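Local coordinates for protein SVS_variant_AS1 (PDB 6TJA) that probably cyclises geranylgeranyl diphosphate to the diterpene spiroviolene, as an engineered variant of a reconstructed ancestral terpene cyclase, at residues R135-F140 and L195-G200; S77-W82 and R147-A152; V33-R38 and L130-R135. All coordinates share one frame; numbering follows the deposited sequence.

Contact 1 of 3, residues R135-F140 and L195-G200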
loop_
_atom_site.group_PDB
_atom_site.type_symbol
_atom_site.label_atom_id
_atom_site.label_comp_id
_atom_site.label_asym_id
_atom_site.label_seq_id
_atom_site.Cartn_x
_atom_site.Cartn_y
_atom_site.Cartn_z
ATOM N N ARG A 135 -16.442 -8.072 -2.494
ATOM C CA ARG A 135 -17.614 -7.961 -3.401
ATOM C C ARG A 135 -18.666 -7.094 -2.692
ATOM O O ARG A 135 -19.205 -6.134 -3.308
ATOM C CB ARG A 135 -18.131 -9.357 -3.769
ATOM C CG ARG A 135 -19.361 -9.329 -4.673
ATOM C CD ARG A 135 -20.119 -10.647 -4.746
ATOM N NE ARG A 135 -20.334 -11.255 -3.431
ATOM C CZ ARG A 135 -21.187 -10.826 -2.489
ATOM N NH1 ARG A 135 -21.937 -9.743 -2.673
ATOM N NH2 ARG A 135 -21.269 -11.492 -1.348
ATOM N N ARG A 136 -18.895 -7.369 -1.411
ATOM C CA ARG A 136 -19.792 -6.538 -0.572
ATOM C C ARG A 136 -19.335 -5.073 -0.630
ATOM O O ARG A 136 -20.180 -4.205 -0.885
ATOM C CB ARG A 136 -19.833 -7.096 0.851
ATOM C CG ARG A 136 -20.555 -8.431 0.947
ATOM C CD ARG A 136 -20.351 -9.146 2.262
ATOM N NE ARG A 136 -20.941 -10.492 2.243
ATOM C CZ ARG A 136 -22.109 -10.834 2.781
ATOM N NH1 ARG A 136 -22.882 -9.963 3.405
ATOM N NH2 ARG A 136 -22.511 -12.077 2.687
ATOM N N PHE A 137 -18.051 -4.791 -0.406
ATOM C CA PHE A 137 -17.529 -3.401 -0.313
ATOM C C PHE A 137 -17.786 -2.702 -1.636
ATOM O O PHE A 137 -18.130 -1.536 -1.606
ATOM C CB PHE A 137 -16.042 -3.373 0.032
ATOM C CG PHE A 137 -15.708 -3.673 1.469
ATOM C CD1 PHE A 137 -16.685 -4.030 2.379
ATOM C CD2 PHE A 137 -14.397 -3.621 1.898
ATOM C CE1 PHE A 137 -16.358 -4.291 3.702
ATOM C CE2 PHE A 137 -14.075 -3.858 3.222
ATOM C CZ PHE A 137 -15.057 -4.186 4.124
ATOM N N ARG A 138 -17.646 -3.406 -2.752
ATOM C CA ARG A 138 -17.832 -2.810 -4.101
ATOM C C ARG A 138 -19.329 -2.630 -4.396
ATOM O O ARG A 138 -19.628 -1.779 -5.205
ATOM C CB ARG A 138 -17.185 -3.683 -5.184
ATOM C CG ARG A 138 -15.664 -3.706 -5.122
ATOM C CD ARG A 138 -15.006 -4.267 -6.369
ATOM N NE ARG A 138 -13.581 -4.004 -6.276
ATOM C CZ ARG A 138 -12.655 -4.836 -5.774
ATOM N NH1 ARG A 138 -12.979 -6.042 -5.325
ATOM N NH2 ARG A 138 -11.389 -4.448 -5.770
ATOM N N SER A 139 -20.217 -3.406 -3.771
ATOM C CA SER A 139 -21.691 -3.326 -4.003
ATOM C C SER A 139 -22.228 -1.980 -3.499
ATOM O O SER A 139 -23.116 -1.463 -4.167
ATOM C CB SER A 139 -22.459 -4.491 -3.404
ATOM O OG SER A 139 -22.445 -4.469 -1.977
ATOM N N PHE A 140 -21.678 -1.391 -2.427
ATOM C CA PHE A 140 -22.256 -0.134 -1.869
ATOM C C PHE A 140 -21.219 0.945 -1.528
ATOM O O PHE A 140 -21.660 2.081 -1.302
ATOM C CB PHE A 140 -23.139 -0.430 -0.654
ATOM C CG PHE A 140 -22.585 -1.454 0.300
ATOM C CD1 PHE A 140 -23.280 -2.625 0.546
ATOM C CD2 PHE A 140 -21.387 -1.234 0.941
ATOM C CE1 PHE A 140 -22.785 -3.576 1.416
ATOM C CE2 PHE A 140 -20.891 -2.185 1.817
ATOM C CZ PHE A 140 -21.592 -3.352 2.052
ATOM N N LEU A 195 -14.592 2.703 8.281
ATOM C CA LEU A 195 -15.578 3.597 8.879
ATOM C C LEU A 195 -16.536 4.205 7.861
ATOM O O LEU A 195 -17.700 4.145 8.014
ATOM C CB LEU A 195 -14.925 4.686 9.710
ATOM C CG LEU A 195 -14.343 4.392 11.082
ATOM C CD1 LEU A 195 -13.454 5.473 11.655
ATOM C CD2 LEU A 195 -15.384 3.965 12.089
ATOM N N GLU A 196 -15.978 4.757 6.812
ATOM C CA GLU A 196 -16.664 5.371 5.718
ATOM C C GLU A 196 -17.617 4.429 5.032
ATOM O O GLU A 196 -18.655 4.802 4.599
ATOM C CB GLU A 196 -15.607 5.700 4.697
ATOM C CG GLU A 196 -15.332 7.129 4.528
ATOM C CD GLU A 196 -14.659 7.384 3.240
ATOM O OE1 GLU A 196 -13.503 7.063 3.094
ATOM O OE2 GLU A 196 -15.301 7.937 2.382
ATOM N N ILE A 197 -17.173 3.204 4.893
ATOM C CA ILE A 197 -17.921 2.100 4.229
ATOM C C ILE A 197 -19.112 1.723 5.120
ATOM O O ILE A 197 -20.208 1.529 4.584
ATOM C CB ILE A 197 -16.972 0.930 3.898
ATOM C CG1 ILE A 197 -15.894 1.379 2.898
ATOM C CG2 ILE A 197 -17.749 -0.261 3.381
ATOM C CD1 ILE A 197 -14.879 0.330 2.570
ATOM N N ALA A 198 -18.946 1.610 6.410
ATOM C CA ALA A 198 -20.040 1.228 7.260
ATOM C C ALA A 198 -21.135 2.288 7.308
ATOM O O ALA A 198 -22.282 2.027 7.187
ATOM C CB ALA A 198 -19.541 0.967 8.648
ATOM N N THR A 199 -20.659 3.498 7.413
ATOM C CA THR A 199 -21.363 4.728 7.577
ATOM C C THR A 199 -21.995 5.346 6.318
ATOM O O THR A 199 -23.018 5.915 6.383
ATOM C CB THR A 199 -20.294 5.600 8.247
ATOM O OG1 THR A 199 -20.514 5.716 9.641
ATOM C CG2 THR A 199 -20.057 6.825 7.653
ATOM N N GLY A 200 -21.366 5.197 5.172
ATOM C CA GLY A 200 -21.856 5.758 3.943
ATOM C C GLY A 200 -21.474 7.193 3.693
ATOM O O GLY A 200 -21.689 7.716 2.653
#
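I197 lies across F137 and F140, and its two methyls reach the rings differently. Of the two rings, CD1 meets only F137. It sits over one face of that ring, shifted toward the rim, with CD2 of F137 at 4.0 Å from CD1 of I197. The branch methyl CG2 touches both rings. CG2 of I197 is 4.0 Å from CD1 of F137, and it also meets CE2 of F140, where it comes in at the ring edge, near the plane. At chi1 -63° CG1 of I197 is anti to the carbonyl carbon and CG2 is anti to the backbone N, which makes the two branches diverge. The side chain crosses each ring at about a right angle.

The fold is the all-helical one of class I terpene cyclases. Here residues 135-140 of helix 126-140 pack against the short helix 195-199, and the backbones come close: the CA atoms of F137 and I197 are 7.1 Å apart. F140 has its CG between the backbone N and the carbonyl carbon (chi1 42°). This folds its ring back over its own helix, with R136 O 3.3 Å above the plane of the F140 ring. The same R136 O accepts a hydrogen bond from S139 OG. F137 also packs on M194.

Contact 2 of 3, residues S77-W82 and R147-A152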
loop_
_atom_site.group_PDB
_atom_site.type_symbol
_atom_site.label_atom_id
_atom_site.label_comp_id
_atom_site.label_asym_id
_atom_site.label_seq_id
_atom_site.Cartn_x
_atom_site.Cartn_y
_atom_site.Cartn_z
ATOM N N SER A 77 -17.901 -5.653 9.600
ATOM C CA SER A 77 -17.732 -6.617 10.725
ATOM C C SER A 77 -17.106 -7.931 10.228
ATOM O O SER A 77 -16.223 -8.442 10.893
ATOM C CB SER A 77 -19.025 -6.855 11.452
ATOM O OG SER A 77 -19.385 -5.714 12.217
ATOM N N LEU A 78 -17.523 -8.462 9.082
ATOM C CA LEU A 78 -16.922 -9.706 8.511
ATOM C C LEU A 78 -15.404 -9.554 8.364
ATOM O O LEU A 78 -14.657 -10.474 8.762
ATOM C CB LEU A 78 -17.577 -10.008 7.161
ATOM C CG LEU A 78 -19.065 -10.358 7.229
ATOM C CD1 LEU A 78 -19.552 -10.831 5.876
ATOM C CD2 LEU A 78 -19.327 -11.419 8.285
ATOM N N PHE A 79 -14.933 -8.441 7.807
ATOM C CA PHE A 79 -13.474 -8.249 7.628
ATOM C C PHE A 79 -12.793 -8.271 8.987
ATOM O O PHE A 79 -11.628 -8.630 9.032
ATOM C CB PHE A 79 -13.075 -6.955 6.926
ATOM C CG PHE A 79 -11.574 -6.814 6.864
ATOM C CD1 PHE A 79 -10.826 -7.614 6.010
ATOM C CD2 PHE A 79 -10.906 -5.928 7.684
ATOM C CE1 PHE A 79 -9.445 -7.490 5.936
ATOM C CE2 PHE A 79 -9.517 -5.874 7.673
ATOM C CZ PHE A 79 -8.793 -6.659 6.799
ATOM N N VAL A 80 -13.452 -7.839 10.059
ATOM C CA VAL A 80 -12.773 -7.869 11.391
ATOM C C VAL A 80 -12.616 -9.332 11.824
ATOM O O VAL A 80 -11.525 -9.644 12.391
ATOM C CB VAL A 80 -13.468 -7.036 12.475
ATOM C CG1 VAL A 80 -12.796 -7.256 13.835
ATOM C CG2 VAL A 80 -13.480 -5.562 12.110
ATOM N N TYR A 81 -13.619 -10.190 11.561
ATOM C CA TYR A 81 -13.519 -11.656 11.827
ATOM C C TYR A 81 -12.346 -12.227 11.011
ATOM O O TYR A 81 -11.444 -12.940 11.552
ATOM C CB TYR A 81 -14.827 -12.387 11.507
ATOM C CG TYR A 81 -15.919 -12.210 12.535
ATOM C CD1 TYR A 81 -15.861 -12.855 13.754
ATOM C CD2 TYR A 81 -17.007 -11.392 12.295
ATOM C CE1 TYR A 81 -16.857 -12.691 14.712
ATOM C CE2 TYR A 81 -18.023 -11.246 13.224
ATOM C CZ TYR A 81 -17.940 -11.888 14.440
ATOM O OH TYR A 81 -18.901 -11.703 15.365
ATOM N N TRP A 82 -12.387 -11.950 9.716
ATOM C CA TRP A 82 -11.379 -12.394 8.731
ATOM C C TRP A 82 -9.995 -12.023 9.230
ATOM O O TRP A 82 -9.137 -12.876 9.208
ATOM C CB TRP A 82 -11.632 -11.759 7.371
ATOM C CG TRP A 82 -10.723 -12.322 6.335
ATOM C CD1 TRP A 82 -10.923 -13.426 5.555
ATOM C CD2 TRP A 82 -9.436 -11.808 5.991
ATOM N NE1 TRP A 82 -9.863 -13.606 4.716
ATOM C CE2 TRP A 82 -8.922 -12.645 4.984
ATOM C CE3 TRP A 82 -8.678 -10.721 6.428
ATOM C CZ2 TRP A 82 -7.677 -12.412 4.410
ATOM C CZ3 TRP A 82 -7.435 -10.518 5.881
ATOM C CH2 TRP A 82 -6.948 -11.344 4.878
ATOM N N ARG A 147 -10.663 1.824 -2.795
ATOM C CA ARG A 147 -9.201 1.966 -2.974
ATOM C C ARG A 147 -8.574 2.389 -1.648
ATOM O O ARG A 147 -7.479 1.920 -1.352
ATOM C CB ARG A 147 -8.846 2.956 -4.077
ATOM C CG ARG A 147 -9.077 2.426 -5.484
ATOM C CD ARG A 147 -8.371 1.128 -5.843
ATOM N NE ARG A 147 -6.936 1.254 -6.031
ATOM C CZ ARG A 147 -6.113 0.220 -6.204
ATOM N NH1 ARG A 147 -6.592 -1.013 -6.181
ATOM N NH2 ARG A 147 -4.821 0.427 -6.406
ATOM N N ARG A 148 -9.239 3.248 -0.887
ATOM C CA ARG A 148 -8.753 3.650 0.450
ATOM C C ARG A 148 -8.592 2.374 1.282
ATOM O O ARG A 148 -7.545 2.263 1.945
ATOM C CB ARG A 148 -9.677 4.691 1.088
ATOM C CG ARG A 148 -9.670 6.039 0.376
ATOM C CD ARG A 148 -10.687 7.012 0.951
ATOM N NE ARG A 148 -10.704 8.284 0.249
ATOM C CZ ARG A 148 -11.480 9.335 0.550
ATOM N NH1 ARG A 148 -12.305 9.306 1.585
ATOM N NH2 ARG A 148 -11.394 10.438 -0.165
ATOM N N PHE A 149 -9.532 1.423 1.179
ATOM C CA PHE A 149 -9.494 0.166 1.977
ATOM C C PHE A 149 -8.345 -0.737 1.482
ATOM O O PHE A 149 -7.538 -1.248 2.316
ATOM C CB PHE A 149 -10.828 -0.581 1.984
ATOM C CG PHE A 149 -10.733 -1.866 2.764
ATOM C CD1 PHE A 149 -10.743 -1.853 4.149
ATOM C CD2 PHE A 149 -10.517 -3.080 2.119
ATOM C CE1 PHE A 149 -10.562 -3.024 4.877
ATOM C CE2 PHE A 149 -10.346 -4.251 2.848
ATOM C CZ PHE A 149 -10.372 -4.219 4.219
ATOM N N VAL A 150 -8.259 -0.892 0.156
ATOM C CA VAL A 150 -7.246 -1.738 -0.519
ATOM C C VAL A 150 -5.862 -1.270 -0.057
ATOM O O VAL A 150 -5.009 -2.122 0.248
ATOM C CB VAL A 150 -7.399 -1.665 -2.050
ATOM C CG1 VAL A 150 -6.162 -2.164 -2.764
ATOM C CG2 VAL A 150 -8.637 -2.399 -2.538
ATOM N N HIS A 151 -5.627 0.034 -0.054
ATOM C CA HIS A 151 -4.296 0.625 0.249
ATOM C C HIS A 151 -3.981 0.452 1.746
ATOM O O HIS A 151 -2.815 0.245 2.091
ATOM C CB HIS A 151 -4.269 2.095 -0.198
ATOM C CG HIS A 151 -4.150 2.286 -1.664
ATOM N ND1 HIS A 151 -3.322 1.491 -2.443
ATOM C CD2 HIS A 151 -4.693 3.190 -2.495
ATOM C CE1 HIS A 151 -3.416 1.882 -3.705
ATOM N NE2 HIS A 151 -4.235 2.930 -3.760
ATOM N N ALA A 152 -4.979 0.581 2.608
ATOM C CA ALA A 152 -4.838 0.387 4.069
ATOM C C ALA A 152 -4.438 -1.073 4.327
ATOM O O ALA A 152 -3.541 -1.314 5.190
ATOM C CB ALA A 152 -6.121 0.747 4.797
#
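The rings of F79 and F149 meet in a T-shaped stack. F149 supplies the edge and F79 the face. The two planes stand at 87° to each other, and the ring centroids are 5.0 Å apart. CZ of F149 points at the middle of the F79 ring and lies 3.6 Å above its plane. It is therefore almost equally far from all six carbons of F79; the shortest of these contacts is CZ of F149 to CE1 of F79, at 3.8 Å.

Both phenylalanines have CG anti to the backbone N (chi1 177° in F79 and 178° in F149). Each ring is thus extended from its helix toward the other. The pair bridges helices that stand well apart, with the CA atoms of F79 and F149 at 10.9 Å. The helices joined are 70-91 and 143-169, deep in the terpene cyclase fold. Helix 70-91 ends in an aspartate-rich sequence of the kind that binds magnesium in this family. F79 is probably an engineered position of this variant.

Outside the two segments, F149 makes a second edge-to-face pair, with F137, and touches M194 and L114. The contact between F79 and F149 is wholly apolar. Its directional part is the weakly positive C-H edge of F149 set against the pi cloud of F79, which is likely to favour the near-perpendicular setting, together with the packing around it.

Contact 3 of 3, residues V33-R38 and L130-R135; sequences VEWIRR and LQDIAR
W35 gives the polar link of this contact. Its indole NE1 donates a hydrogen bond to OD2 of D132, at 2.8 Å and with an N-H...O angle of 152°. The acceptor lies close to the indole plane, at the edge of the ring. The carboxylate, in contrast, is approached from above its own plane, 39° out of it. Indole and carboxylate planes are only moderately inclined to each other. W35 has CG anti to the backbone N (chi1 175°), which carries the ring out from its helix to D132. The CA atoms of W35 and D132 are 10.0 Å apart.

Within helix 126-140 the same carboxylate also takes two arginines. OD1 of D132 forms a salt bridge with NH2 of R135, one turn further along the helix. R136 NE makes a salt bridge to OD2, the oxygen that also takes the indole N-H. Two arginines and one indole thus grip D132, and they are likely to keep it ionised.

The contact joins helix 25-38, near the N-terminus, to helix 126-140 on the outer part of the helical terpene cyclase fold.

The apolar part involves the benzo side of the indole. CH2 of W35 is 4.1 Å from CD1 of I133, and CZ2 of W35 is 4.1 Å from CG1 of I133. The two side chains cross at about a right angle. A phenylalanine in place of W35 would probably leave D132 OD2 without its neutral donor and open a gap beside I133. L78 of helix 70-91 packs on W35 as well, and W82 of that helix touches I133.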
loop_
_atom_site.group_PDB
_atom_site.type_symbol
_atom_site.label_atom_id
_atom_site.label_comp_id
_atom_site.label_asym_id
_atom_site.label_seq_id
_atom_site.Cartn_x
_atom_site.Cartn_y
_atom_site.Cartn_z
ATOM N N VAL A 33 -22.235 -14.758 12.245
ATOM C CA VAL A 33 -22.040 -16.114 12.656
ATOM C C VAL A 33 -22.455 -17.058 11.555
ATOM O O VAL A 33 -21.796 -18.026 11.339
ATOM C CB VAL A 33 -22.790 -16.424 13.938
ATOM C CG1 VAL A 33 -22.755 -17.901 14.210
ATOM C CG2 VAL A 33 -22.176 -15.671 15.085
ATOM N N GLU A 34 -23.523 -16.769 10.839
ATOM C CA GLU A 34 -23.879 -17.664 9.763
ATOM C C GLU A 34 -22.923 -17.581 8.601
ATOM O O GLU A 34 -22.573 -18.574 8.055
ATOM C CB GLU A 34 -25.368 -17.688 9.356
ATOM C CG GLU A 34 -26.115 -16.392 9.175
ATOM C CD GLU A 34 -27.606 -16.454 9.563
ATOM O OE1 GLU A 34 -28.025 -17.316 10.362
ATOM O OE2 GLU A 34 -28.375 -15.608 9.090
ATOM N N TRP A 35 -22.495 -16.391 8.240
ATOM C CA TRP A 35 -21.489 -16.207 7.148
ATOM C C TRP A 35 -20.223 -17.011 7.456
ATOM O O TRP A 35 -19.677 -17.631 6.509
ATOM C CB TRP A 35 -21.130 -14.737 6.949
ATOM C CG TRP A 35 -20.048 -14.471 5.950
ATOM C CD1 TRP A 35 -20.208 -14.194 4.624
ATOM C CD2 TRP A 35 -18.637 -14.406 6.210
ATOM N NE1 TRP A 35 -18.989 -13.957 4.046
ATOM C CE2 TRP A 35 -18.009 -14.080 4.994
ATOM C CE3 TRP A 35 -17.851 -14.530 7.356
ATOM C CZ2 TRP A 35 -16.630 -13.916 4.887
ATOM C CZ3 TRP A 35 -16.491 -14.346 7.260
ATOM C CH2 TRP A 35 -15.886 -14.053 6.037
ATOM N N ILE A 36 -19.769 -16.943 8.711
ATOM C CA ILE A 36 -18.522 -17.594 9.202
ATOM C C ILE A 36 -18.624 -19.098 8.943
ATOM O O ILE A 36 -17.653 -19.640 8.400
ATOM C CB ILE A 36 -18.250 -17.287 10.691
ATOM C CG1 ILE A 36 -17.887 -15.820 10.913
ATOM C CG2 ILE A 36 -17.167 -18.193 11.245
ATOM C CD1 ILE A 36 -17.786 -15.430 12.375
ATOM N N ARG A 37 -19.747 -19.727 9.320
ATOM C CA ARG A 37 -20.004 -21.190 9.161
ATOM C C ARG A 37 -19.967 -21.568 7.669
ATOM O O ARG A 37 -19.375 -22.613 7.345
ATOM C CB ARG A 37 -21.318 -21.576 9.855
ATOM C CG ARG A 37 -21.294 -21.282 11.352
ATOM C CD ARG A 37 -22.320 -21.969 12.243
ATOM N NE ARG A 37 -21.565 -22.397 13.418
ATOM C CZ ARG A 37 -21.791 -22.062 14.688
ATOM N NH1 ARG A 37 -22.823 -21.302 15.024
ATOM N NH2 ARG A 37 -20.973 -22.534 15.625
ATOM N N ARG A 38 -20.489 -20.718 6.785
ATOM C CA ARG A 38 -20.543 -20.973 5.324
ATOM C C ARG A 38 -19.259 -20.523 4.607
ATOM O O ARG A 38 -19.113 -20.858 3.425
ATOM C CB ARG A 38 -21.752 -20.241 4.734
ATOM C CG ARG A 38 -23.085 -20.862 5.128
ATOM C CD ARG A 38 -24.270 -19.923 4.953
ATOM N NE ARG A 38 -25.528 -20.573 5.310
ATOM C CZ ARG A 38 -25.932 -20.875 6.550
ATOM N NH1 ARG A 38 -25.196 -20.594 7.616
ATOM N NH2 ARG A 38 -27.099 -21.472 6.715
ATOM N N LEU A 130 -12.225 -13.436 1.752
ATOM C CA LEU A 130 -11.811 -12.026 1.541
ATOM C C LEU A 130 -12.508 -11.498 0.298
ATOM O O LEU A 130 -12.890 -10.324 0.294
ATOM C CB LEU A 130 -10.285 -11.897 1.399
ATOM C CG LEU A 130 -9.778 -10.461 1.270
ATOM C CD1 LEU A 130 -10.191 -9.633 2.491
ATOM C CD2 LEU A 130 -8.275 -10.386 1.085
ATOM N N GLN A 131 -12.633 -12.320 -0.742
ATOM C CA GLN A 131 -13.191 -11.864 -2.044
ATOM C C GLN A 131 -14.687 -11.563 -1.894
ATOM O O GLN A 131 -15.178 -10.665 -2.621
ATOM C CB GLN A 131 -12.903 -12.884 -3.142
ATOM C CG GLN A 131 -11.461 -12.832 -3.623
ATOM C CD GLN A 131 -11.247 -13.719 -4.820
ATOM O OE1 GLN A 131 -11.576 -14.892 -4.775
ATOM N NE2 GLN A 131 -10.684 -13.164 -5.883
ATOM N N ASP A 132 -15.373 -12.300 -1.023
ATOM C CA ASP A 132 -16.808 -12.106 -0.711
ATOM C C ASP A 132 -16.963 -10.765 0.012
ATOM O O ASP A 132 -17.800 -9.946 -0.400
ATOM C CB ASP A 132 -17.345 -13.229 0.177
ATOM C CG ASP A 132 -18.843 -13.093 0.421
ATOM O OD1 ASP A 132 -19.630 -13.251 -0.549
ATOM O OD2 ASP A 132 -19.200 -12.756 1.540
ATOM N N ILE A 133 -16.131 -10.536 1.034
ATOM C CA ILE A 133 -16.073 -9.232 1.738
ATOM C C ILE A 133 -15.843 -8.159 0.683
ATOM O O ILE A 133 -16.622 -7.217 0.658
ATOM C CB ILE A 133 -14.997 -9.195 2.829
ATOM C CG1 ILE A 133 -15.345 -10.124 3.992
ATOM C CG2 ILE A 133 -14.785 -7.761 3.288
ATOM C CD1 ILE A 133 -14.137 -10.557 4.819
ATOM N N ALA A 134 -14.833 -8.311 -0.173
ATOM C CA ALA A 134 -14.496 -7.298 -1.202
ATOM C C ALA A 134 -15.707 -7.026 -2.100
ATOM O O ALA A 134 -15.921 -5.855 -2.439
ATOM C CB ALA A 134 -13.311 -7.727 -2.020
ATOM N N ARG A 135 -16.442 -8.072 -2.494
ATOM C CA ARG A 135 -17.614 -7.961 -3.401
ATOM C C ARG A 135 -18.666 -7.094 -2.692
ATOM O O ARG A 135 -19.205 -6.134 -3.308
ATOM C CB ARG A 135 -18.131 -9.357 -3.769
ATOM C CG ARG A 135 -19.361 -9.329 -4.673
ATOM C CD ARG A 135 -20.119 -10.647 -4.746
ATOM N NE ARG A 135 -20.334 -11.255 -3.431
ATOM C CZ ARG A 135 -21.187 -10.826 -2.489
ATOM N NH1 ARG A 135 -21.937 -9.743 -2.673
ATOM N NH2 ARG A 135 -21.269 -11.492 -1.348
#

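How the contacts relate
Contact 2 lies deepest, its centre about 10 Å from the centre of the chain. Contact 1 is also buried but further out, its centre at about 17 Å. Contact 3 is the outermost, its centre at about 20 Å, and only partly buried. The polar chemistry is at the outermost of the three. Contacts 1 and 2 are built from apolar side chains, while contact 3 adds a hydrogen bond across, to a carboxylate also held by arginines of its own helix. Contacts 1 and 3 both use helix 126-140 and share R135. The salt bridge between E196 and R148 joins contact 1 to contact 2. I133 CD1 packs on F79 CA, tying contact 3 to contact 2.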